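PDB 5MUA: ricin B-related lectin from Polyporus squamosus, which probably binds galactose-type carbohydrates through a beta-trefoil lectin domain and also carries a calcium-dependent papain-like cysteine protease domain. Local coordinates for residues B[68-73]-B[93-98]. Sequence-based numbering, arbitrary orientation. Where two conformers were deposited one is given.
With GAL (beta-D-galactopyranose), chain J.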
loop_
_atom_site.group_PDB
_atom_site.type_symbol
_atom_site.label_atom_id
_atom_site.label_comp_id
_atom_site.label_asym_id
_atom_site.label_seq_id
_atom_site.Cartn_x
_atom_site.Cartn_y
_atom_site.Cartn_z
ATOM N N GLY B 68 22.402 4.133 9.725
ATOM C CA GLY B 68 22.927 4.854 8.561
ATOM C C GLY B 68 24.414 5.157 8.600
ATOM O O GLY B 68 24.993 5.545 7.565
ATOM N N SER B 69 25.001 5.042 9.788
ATOM C CA SER B 69 26.421 5.311 10.071
ATOM C C SER B 69 27.287 4.276 9.287
ATOM O O SER B 69 26.912 3.122 9.066
ATOM C CB SER B 69 26.700 5.045 11.575
ATOM O OG SER B 69 25.910 5.801 12.412
ATOM N N TYR B 70 28.469 4.715 8.920
ATOM C CA TYR B 70 29.470 3.892 8.255
ATOM C C TYR B 70 30.507 3.373 9.252
ATOM O O TYR B 70 31.039 4.126 10.065
ATOM C CB TYR B 70 30.174 4.707 7.160
ATOM C CG TYR B 70 29.246 4.944 5.969
ATOM C CD1 TYR B 70 28.217 5.889 6.019
ATOM C CD2 TYR B 70 29.351 4.166 4.808
ATOM C CE1 TYR B 70 27.342 6.059 4.976
ATOM C CE2 TYR B 70 28.542 4.396 3.715
ATOM C CZ TYR B 70 27.524 5.330 3.811
ATOM O OH TYR B 70 26.670 5.455 2.783
ATOM N N MET B 71 30.841 2.108 9.115
ATOM C CA MET B 71 31.947 1.480 9.902
ATOM C C MET B 71 33.231 2.238 9.547
ATOM O O MET B 71 33.580 2.409 8.363
ATOM C CB MET B 71 32.094 0.052 9.569
ATOM C CG MET B 71 33.090 -0.673 10.454
ATOM S SD MET B 71 33.249 -2.449 9.924
ATOM C CE MET B 71 31.884 -3.267 10.754
ATOM N N ASP B 72 33.908 2.732 10.574
ATOM C CA ASP B 72 34.950 3.738 10.387
ATOM C C ASP B 72 36.082 3.418 11.398
ATOM O O ASP B 72 35.829 3.106 12.571
ATOM C CB ASP B 72 34.270 5.117 10.616
ATOM C CG ASP B 72 35.269 6.335 10.729
ATOM O OD1 ASP B 72 36.164 6.317 11.629
ATOM O OD2 ASP B 72 34.996 7.330 10.016
ATOM N N LEU B 73 37.323 3.476 10.917
ATOM C CA LEU B 73 38.479 3.241 11.781
ATOM C C LEU B 73 38.870 4.630 12.365
ATOM O O LEU B 73 39.307 5.536 11.615
ATOM C CB LEU B 73 39.623 2.625 10.989
ATOM C CG LEU B 73 40.859 2.304 11.821
ATOM C CD1 LEU B 73 40.598 1.267 12.929
ATOM C CD2 LEU B 73 41.871 1.705 10.887
ATOM N N ASP B 93 39.327 6.855 3.156
ATOM C CA ASP B 93 39.780 5.496 3.000
ATOM C C ASP B 93 39.659 4.680 4.321
ATOM O O ASP B 93 39.733 3.419 4.295
ATOM C CB ASP B 93 41.191 5.490 2.498
ATOM C CG ASP B 93 41.253 5.702 0.996
ATOM O OD1 ASP B 93 40.227 5.565 0.302
ATOM O OD2 ASP B 93 42.359 5.936 0.541
ATOM N N ASN B 94 39.486 5.394 5.429
ATOM C CA ASN B 94 39.224 4.739 6.737
ATOM C C ASN B 94 37.758 4.349 6.895
ATOM O O ASN B 94 37.339 3.924 7.965
ATOM C CB ASN B 94 39.646 5.615 7.917
ATOM C CG ASN B 94 38.741 6.856 8.089
ATOM O OD1 ASN B 94 38.350 7.490 7.096
ATOM N ND2 ASN B 94 38.409 7.182 9.324
ATOM N N GLN B 95 36.938 4.550 5.886
ATOM C CA GLN B 95 35.587 3.904 5.780
ATOM C C GLN B 95 35.479 2.888 4.642
ATOM O O GLN B 95 34.372 2.454 4.280
ATOM C CB GLN B 95 34.478 4.981 5.619
ATOM C CG GLN B 95 34.515 5.967 6.786
ATOM C CD GLN B 95 33.428 6.989 6.722
ATOM O OE1 GLN B 95 32.739 7.131 5.672
ATOM N NE2 GLN B 95 33.165 7.631 7.869
ATOM N N LYS B 96 36.602 2.559 4.004
ATOM C CA LYS B 96 36.641 1.575 2.975
ATOM C C LYS B 96 37.365 0.360 3.506
ATOM O O LYS B 96 38.395 0.489 4.214
ATOM C CB LYS B 96 37.390 2.092 1.758
ATOM C CG LYS B 96 36.613 3.202 1.027
ATOM C CD LYS B 96 37.422 3.701 -0.180
ATOM C CE LYS B 96 36.598 4.491 -1.179
ATOM N NZ LYS B 96 36.206 5.794 -0.650
ATOM N N TRP B 97 36.804 -0.780 3.159
ATOM C CA TRP B 97 37.163 -2.082 3.762
ATOM C C TRP B 97 37.385 -3.148 2.694
ATOM O O TRP B 97 36.543 -3.319 1.810
ATOM C CB TRP B 97 36.059 -2.503 4.722
ATOM C CG TRP B 97 35.857 -1.524 5.814
ATOM C CD1 TRP B 97 34.902 -0.555 5.883
ATOM C CD2 TRP B 97 36.653 -1.370 6.998
ATOM N NE1 TRP B 97 35.083 0.181 6.989
ATOM C CE2 TRP B 97 36.128 -0.284 7.713
ATOM C CE3 TRP B 97 37.770 -2.022 7.506
ATOM C CZ2 TRP B 97 36.646 0.146 8.955
ATOM C CZ3 TRP B 97 38.282 -1.636 8.790
ATOM C CH2 TRP B 97 37.770 -0.548 9.474
ATOM N N ILE B 98 38.546 -3.798 2.748
ATOM C CA ILE B 98 38.943 -4.826 1.817
ATOM C C ILE B 98 38.550 -6.110 2.511
ATOM O O ILE B 98 39.071 -6.431 3.599
ATOM C CB ILE B 98 40.458 -4.782 1.446
ATOM C CG1 ILE B 98 40.771 -3.447 0.698
ATOM C CG2 ILE B 98 40.752 -5.924 0.489
ATOM C CD1 ILE B 98 42.267 -3.137 0.486
HETATM C C1 GAL J . 38.395 11.704 12.123
HETATM C C2 GAL J . 38.065 10.856 10.896
HETATM C C3 GAL J . 36.664 10.277 10.897
HETATM C C4 GAL J . 36.406 9.609 12.256
HETATM C C5 GAL J . 36.761 10.575 13.418
HETATM C C6 GAL J . 36.664 9.945 14.791
HETATM O O1 GAL J . 39.775 11.923 12.065
HETATM O O2 GAL J . 38.205 11.686 9.731
HETATM O O3 GAL J . 36.576 9.381 9.759
HETATM O O4 GAL J . 37.251 8.429 12.292
HETATM O O5 GAL J . 38.119 11.033 13.307
HETATM O O6 GAL J . 36.888 10.954 15.761
HETATM O O HOH W 1 32.288 1.872 5.806
#
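With CG anti to its backbone N (chi1 169°), Asp72 sets its carboxylate beside the Gln95 amide, while Asn94 holds CG between its backbone N and carbonyl carbon (chi1 70°), which brings ND2 to Leu73 O. Together they form part of a galactose site in a ricin-type beta-trefoil, where strand 70-73 meets the 3-10 turn 93-95 that leads into strand 97-100. The sugar is gripped by both segments: galactose O4 and O3 donate separately to Asp72 OD1 and OD2, the first at a very short 2.5 Å, and Asn94 ND2 donates to O3 at 2.9 Å, so Asp72 and Asn94 meet through that hydroxyl. Gly75 N and His76 NE2 also hydrogen-bond the sugar. Gln95 acts as a second shell. Its NE2 gives a nearly straight bond to the anti lone pair of Asp72 OD2 over 2.8 Å. Bonds to Arg88 O and Thr90 N hold the Gln95 amide; that NE2 and the two sugar hydroxyls in turn probably fix the carboxylate rotation. The backbones join where Leu73 N donates to Asn94 O at 3.0 Å. On the strand 97-100 side, Trp97 packs against Met71 and Leu73. Its indole NE1 donates to Met71 O, which lies in the ring plane, although the donor stands well above the plane of the carbonyl; a water sits within hydrogen-bonding distance of both Met71 O and Gln95 O. Met71 SD lies over one indole face of Trp97, offset toward the rim, in a Met-aromatic contact, 4.4 Å from the centroid of the five-membered ring, and Leu73 CB packs against Trp97 CH2. The second bond of Asn94 ND2 runs almost straight (177°) to Leu73 O at 3.0 Å; Leu73 O lies in the Asn94 amide plane, while ND2 stands above the plane of the Leu73 carbonyl.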